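Local coordinates for protein alkyl hydroperoxide reductase, C subunit (Enterococcus faecalis, PDB 5Y63) that probably reduces hydrogen peroxide and organic hydroperoxides to water and alcohols as a thiol-specific peroxidase, protecting the cell against oxidative stress, at residues C58-A70 with T97-A109. Residues are numbered along the deposited sequence; the frame is centred on the assembly and turned at random.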
loop_
_atom_site.group_PDB
_atom_site.type_symbol
_atom_site.label_atom_id
_atom_site.label_comp_id
_atom_site.label_asym_id
_atom_site.label_seq_id
_atom_site.Cartn_x
_atom_site.Cartn_y
_atom_site.Cartn_z
ATOM N N CYS A 58 -38.611 -11.951 -27.778
ATOM C CA CYS A 58 -39.078 -11.269 -26.562
ATOM C C CYS A 58 -40.608 -11.169 -26.441
ATOM O O CYS A 58 -41.157 -11.560 -25.411
ATOM C CB CYS A 58 -38.438 -9.880 -26.428
ATOM S SG CYS A 58 -36.633 -9.899 -26.339
ATOM N N PRO A 59 -41.303 -10.665 -27.486
ATOM C CA PRO A 59 -42.771 -10.544 -27.414
ATOM C C PRO A 59 -43.506 -11.825 -26.989
ATOM O O PRO A 59 -44.526 -11.744 -26.301
ATOM C CB PRO A 59 -43.169 -10.174 -28.846
ATOM C CG PRO A 59 -41.962 -9.541 -29.434
ATOM C CD PRO A 59 -40.780 -10.194 -28.783
ATOM N N THR A 60 -42.998 -12.984 -27.402
ATOM C CA THR A 60 -43.612 -14.265 -27.054
ATOM C C THR A 60 -43.492 -14.544 -25.556
ATOM O O THR A 60 -44.432 -15.042 -24.936
ATOM C CB THR A 60 -42.974 -15.430 -27.839
ATOM O OG1 THR A 60 -42.823 -15.061 -29.214
ATOM C CG2 THR A 60 -43.840 -16.681 -27.752
ATOM N N GLU A 61 -42.338 -14.218 -24.985
ATOM C CA GLU A 61 -42.113 -14.380 -23.549
ATOM C C GLU A 61 -42.962 -13.405 -22.735
ATOM O O GLU A 61 -43.561 -13.788 -21.731
ATOM C CB GLU A 61 -40.634 -14.178 -23.212
ATOM C CG GLU A 61 -39.709 -15.219 -23.818
ATOM C CD GLU A 61 -38.314 -15.173 -23.229
ATOM O OE1 GLU A 61 -37.731 -14.074 -23.147
ATOM O OE2 GLU A 61 -37.796 -16.239 -22.844
ATOM N N LEU A 62 -43.002 -12.148 -23.174
ATOM C CA LEU A 62 -43.801 -11.112 -22.512
ATOM C C LEU A 62 -45.299 -11.384 -22.657
ATOM O O LEU A 62 -46.067 -11.163 -21.720
ATOM C CB LEU A 62 -43.477 -9.721 -23.077
ATOM C CG LEU A 62 -42.223 -8.967 -22.604
ATOM C CD1 LEU A 62 -42.276 -8.660 -21.114
ATOM C CD2 LEU A 62 -40.941 -9.708 -22.945
ATOM N N GLY A 63 -45.703 -11.856 -23.837
ATOM C CA GLY A 63 -47.095 -12.215 -24.108
ATOM C C GLY A 63 -47.590 -13.401 -23.295
ATOM O O GLY A 63 -48.763 -13.453 -22.922
ATOM N N ASP A 64 -46.700 -14.356 -23.026
ATOM C CA ASP A 64 -47.035 -15.506 -22.182
ATOM C C ASP A 64 -47.067 -15.136 -20.699
ATOM O O ASP A 64 -47.790 -15.756 -19.922
ATOM C CB ASP A 64 -46.069 -16.674 -22.426
ATOM C CG ASP A 64 -46.423 -17.478 -23.674
ATOM O OD1 ASP A 64 -47.615 -17.818 -23.856
ATOM O OD2 ASP A 64 -45.509 -17.779 -24.469
ATOM N N MET A 65 -46.280 -14.137 -20.306
ATOM C CA MET A 65 -46.354 -13.598 -18.947
ATOM C C MET A 65 -47.651 -12.822 -18.729
ATOM O O MET A 65 -48.166 -12.775 -17.612
ATOM C CB MET A 65 -45.149 -12.701 -18.640
ATOM C CG MET A 65 -43.878 -13.466 -18.309
ATOM S SD MET A 65 -44.009 -14.401 -16.771
ATOM C CE MET A 65 -43.882 -13.104 -15.545
ATOM N N GLN A 66 -48.175 -12.216 -19.791
ATOM C CA GLN A 66 -49.454 -11.510 -19.718
ATOM C C GLN A 66 -50.621 -12.474 -19.496
ATOM O O GLN A 66 -51.516 -12.187 -18.702
ATOM C CB GLN A 66 -49.688 -10.670 -20.984
ATOM C CG GLN A 66 -51.029 -9.946 -21.031
ATOM C CD GLN A 66 -51.328 -9.164 -19.762
ATOM O OE1 GLN A 66 -50.455 -8.490 -19.215
ATOM N NE2 GLN A 66 -52.567 -9.246 -19.288
ATOM N N GLU A 67 -50.606 -13.610 -20.190
ATOM C CA GLU A 67 -51.645 -14.631 -20.023
ATOM C C GLU A 67 -51.766 -15.106 -18.575
ATOM O O GLU A 67 -52.871 -15.353 -18.092
ATOM C CB GLU A 67 -51.375 -15.833 -20.930
ATOM C CG GLU A 67 -51.586 -15.556 -22.408
ATOM C CD GLU A 67 -51.276 -16.760 -23.274
ATOM O OE1 GLU A 67 -51.778 -17.864 -22.966
ATOM O OE2 GLU A 67 -50.533 -16.602 -24.267
ATOM N N HIS A 68 -50.633 -15.223 -17.887
ATOM C CA HIS A 68 -50.608 -15.689 -16.503
ATOM C C HIS A 68 -50.578 -14.540 -15.494
ATOM O O HIS A 68 -50.413 -14.773 -14.296
ATOM C CB HIS A 68 -49.394 -16.595 -16.277
ATOM C CG HIS A 68 -49.347 -17.780 -17.189
ATOM N ND1 HIS A 68 -48.894 -17.702 -18.488
ATOM C CD2 HIS A 68 -49.690 -19.074 -16.988
ATOM C CE1 HIS A 68 -48.963 -18.895 -19.050
ATOM N NE2 HIS A 68 -49.441 -19.745 -18.161
ATOM N N TYR A 69 -50.749 -13.308 -15.968
ATOM C CA TYR A 69 -50.661 -12.135 -15.101
ATOM C C TYR A 69 -51.856 -12.041 -14.159
ATOM O O TYR A 69 -51.706 -11.637 -13.004
ATOM C CB TYR A 69 -50.541 -10.854 -15.934
ATOM C CG TYR A 69 -50.447 -9.586 -15.110
ATOM C CD1 TYR A 69 -49.518 -9.468 -14.079
ATOM C CD2 TYR A 69 -51.279 -8.501 -15.370
ATOM C CE1 TYR A 69 -49.428 -8.308 -13.324
ATOM C CE2 TYR A 69 -51.196 -7.337 -14.624
ATOM C CZ TYR A 69 -50.270 -7.245 -13.602
ATOM O OH TYR A 69 -50.185 -6.091 -12.859
ATOM N N ALA A 70 -53.035 -12.415 -14.651
ATOM C CA ALA A 70 -54.241 -12.444 -13.826
ATOM C C ALA A 70 -54.111 -13.472 -12.704
ATOM O O ALA A 70 -54.519 -13.216 -11.571
ATOM C CB ALA A 70 -55.462 -12.744 -14.680
ATOM N N THR A 97 -46.518 -3.206 -31.803
ATOM C CA THR A 97 -46.881 -4.624 -31.779
ATOM C C THR A 97 -48.028 -4.891 -30.803
ATOM O O THR A 97 -47.967 -4.504 -29.635
ATOM C CB THR A 97 -45.666 -5.504 -31.422
ATOM O OG1 THR A 97 -45.048 -5.019 -30.225
ATOM C CG2 THR A 97 -44.643 -5.481 -32.549
ATOM N N GLU A 98 -49.073 -5.547 -31.305
ATOM C CA GLU A 98 -50.275 -5.862 -30.519
ATOM C C GLU A 98 -50.012 -6.718 -29.273
ATOM O O GLU A 98 -50.716 -6.583 -28.272
ATOM C CB GLU A 98 -51.341 -6.534 -31.406
ATOM C CG GLU A 98 -51.067 -7.986 -31.795
ATOM C CD GLU A 98 -49.744 -8.179 -32.519
ATOM O OE1 GLU A 98 -49.414 -7.345 -33.392
ATOM O OE2 GLU A 98 -49.027 -9.156 -32.208
ATOM N N THR A 99 -49.008 -7.592 -29.337
ATOM C CA THR A 99 -48.659 -8.467 -28.214
ATOM C C THR A 99 -48.201 -7.662 -26.998
ATOM O O THR A 99 -48.521 -8.002 -25.858
ATOM C CB THR A 99 -47.535 -9.448 -28.599
ATOM O OG1 THR A 99 -47.872 -10.107 -29.826
ATOM C CG2 THR A 99 -47.320 -10.487 -27.505
ATOM N N ILE A 100 -47.453 -6.595 -27.261
ATOM C CA ILE A 100 -46.940 -5.720 -26.210
ATOM C C ILE A 100 -48.035 -4.757 -25.748
ATOM O O ILE A 100 -48.094 -4.398 -24.571
ATOM C CB ILE A 100 -45.703 -4.929 -26.694
ATOM C CG1 ILE A 100 -44.630 -5.879 -27.250
ATOM C CG2 ILE A 100 -45.124 -4.074 -25.571
ATOM C CD1 ILE A 100 -44.098 -6.903 -26.267
ATOM N N GLY A 101 -48.900 -4.346 -26.675
ATOM C CA GLY A 101 -50.047 -3.500 -26.349
ATOM C C GLY A 101 -51.025 -4.150 -25.385
ATOM O O GLY A 101 -51.710 -3.458 -24.631
ATOM N N LYS A 102 -51.090 -5.481 -25.412
ATOM C CA LYS A 102 -51.938 -6.246 -24.491
ATOM C C LYS A 102 -51.388 -6.311 -23.062
ATOM O O LYS A 102 -52.126 -6.647 -22.136
ATOM C CB LYS A 102 -52.149 -7.674 -25.015
ATOM C CG LYS A 102 -53.101 -7.783 -26.198
ATOM C CD LYS A 102 -53.193 -9.217 -26.697
ATOM C CE LYS A 102 -54.102 -9.331 -27.910
ATOM N NZ LYS A 102 -54.175 -10.725 -28.429
ATOM N N ILE A 103 -50.104 -5.999 -22.882
ATOM C CA ILE A 103 -49.454 -6.092 -21.570
ATOM C C ILE A 103 -50.015 -5.069 -20.584
ATOM O O ILE A 103 -49.903 -3.860 -20.798
ATOM C CB ILE A 103 -47.925 -5.899 -21.673
ATOM C CG1 ILE A 103 -47.294 -7.063 -22.444
ATOM C CG2 ILE A 103 -47.299 -5.790 -20.287
ATOM C CD1 ILE A 103 -45.841 -6.845 -22.804
ATOM N N LYS A 104 -50.600 -5.567 -19.499
ATOM C CA LYS A 104 -51.177 -4.722 -18.457
ATOM C C LYS A 104 -50.193 -4.434 -17.326
ATOM O O LYS A 104 -50.390 -3.487 -16.569
ATOM C CB LYS A 104 -52.442 -5.375 -17.884
ATOM C CG LYS A 104 -53.617 -5.430 -18.853
ATOM C CD LYS A 104 -54.189 -4.045 -19.115
ATOM C CE LYS A 104 -55.481 -4.104 -19.915
ATOM N NZ LYS A 104 -56.185 -2.791 -19.927
ATOM N N TYR A 105 -49.144 -5.248 -17.206
ATOM C CA TYR A 105 -48.158 -5.076 -16.130
ATOM C C TYR A 105 -47.171 -3.942 -16.439
ATOM O O TYR A 105 -47.032 -3.544 -17.598
ATOM C CB TYR A 105 -47.423 -6.395 -15.805
ATOM C CG TYR A 105 -46.819 -7.155 -16.971
ATOM C CD1 TYR A 105 -45.587 -6.789 -17.508
ATOM C CD2 TYR A 105 -47.459 -8.272 -17.507
ATOM C CE1 TYR A 105 -45.025 -7.494 -18.561
ATOM C CE2 TYR A 105 -46.906 -8.983 -18.560
ATOM C CZ TYR A 105 -45.688 -8.591 -19.084
ATOM O OH TYR A 105 -45.138 -9.294 -20.131
ATOM N N PRO A 106 -46.509 -3.398 -15.396
ATOM C CA PRO A 106 -45.560 -2.299 -15.597
ATOM C C PRO A 106 -44.244 -2.737 -16.242
ATOM O O PRO A 106 -43.605 -3.678 -15.772
ATOM C CB PRO A 106 -45.313 -1.776 -14.174
ATOM C CG PRO A 106 -45.638 -2.915 -13.282
ATOM C CD PRO A 106 -46.748 -3.656 -13.964
ATOM N N MET A 107 -43.854 -2.046 -17.311
ATOM C CA MET A 107 -42.595 -2.305 -18.001
ATOM C C MET A 107 -41.528 -1.311 -17.540
ATOM O O MET A 107 -41.549 -0.139 -17.930
ATOM C CB MET A 107 -42.795 -2.183 -19.509
ATOM C CG MET A 107 -43.917 -3.043 -20.060
ATOM S SD MET A 107 -44.051 -2.886 -21.850
ATOM C CE MET A 107 -42.644 -3.864 -22.378
ATOM N N LEU A 108 -40.600 -1.782 -16.710
ATOM C CA LEU A 108 -39.548 -0.925 -16.167
ATOM C C LEU A 108 -38.480 -0.632 -17.216
ATOM O O LEU A 108 -38.115 -1.504 -18.004
ATOM C CB LEU A 108 -38.889 -1.570 -14.946
ATOM C CG LEU A 108 -39.784 -1.966 -13.767
ATOM C CD1 LEU A 108 -38.923 -2.447 -12.608
ATOM C CD2 LEU A 108 -40.681 -0.821 -13.322
ATOM N N ALA A 109 -37.995 0.606 -17.219
ATOM C CA ALA A 109 -36.895 1.013 -18.082
ATOM C C ALA A 109 -35.621 1.043 -17.254
ATOM O O ALA A 109 -35.640 1.452 -16.089
ATOM C CB ALA A 109 -37.170 2.385 -18.672
#
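Tyr-69 and Tyr-105 form a T-shaped pair, planes 71° apart, in which an edge of Tyr-105 points at a face of Tyr-69. That same face carries Tyr-105 CB as a CH-pi contact, 3.8 Å from the Tyr-69 ring centroid. Ile-103 CG2 sits over the centre of one face of the Tyr-105 ring, while Leu-62 O and Gln-66 N lie in plane at its edge. The contact belongs to the thioredoxin fold of the peroxiredoxins: helix 58-67, which begins at Cys-58, the predicted peroxidatic cysteine, packs on helix 98-101 and on the loop leading into strand 107-109. Tyr-105 CG lies between its backbone N and carbonyl carbon (chi1 51°), which carries the phenol across Leu-62 to the helix backbone. Farther along, Ile-103 CD1 meets Leu-62 CB at 3.7 Å, and Ile-100 CD1 lies against Pro-59; Thr-99 CG2 packs on Gly-63 CA at 3.8 Å. The Tyr-69 hydroxyl bonds to Glu-78 of strand 77-83. Gln-66, bent at chi2 (50°), brings OE1 to Lys-104 N at 2.9 Å; the N-H points almost straight at the oxygen but comes from above the amide plane. Leu-62 O is gripped twice, from opposite faces of its carbonyl plane: Gln-66 N makes the helical bond, and Tyr-105 OH donates the other at 2.6 Å.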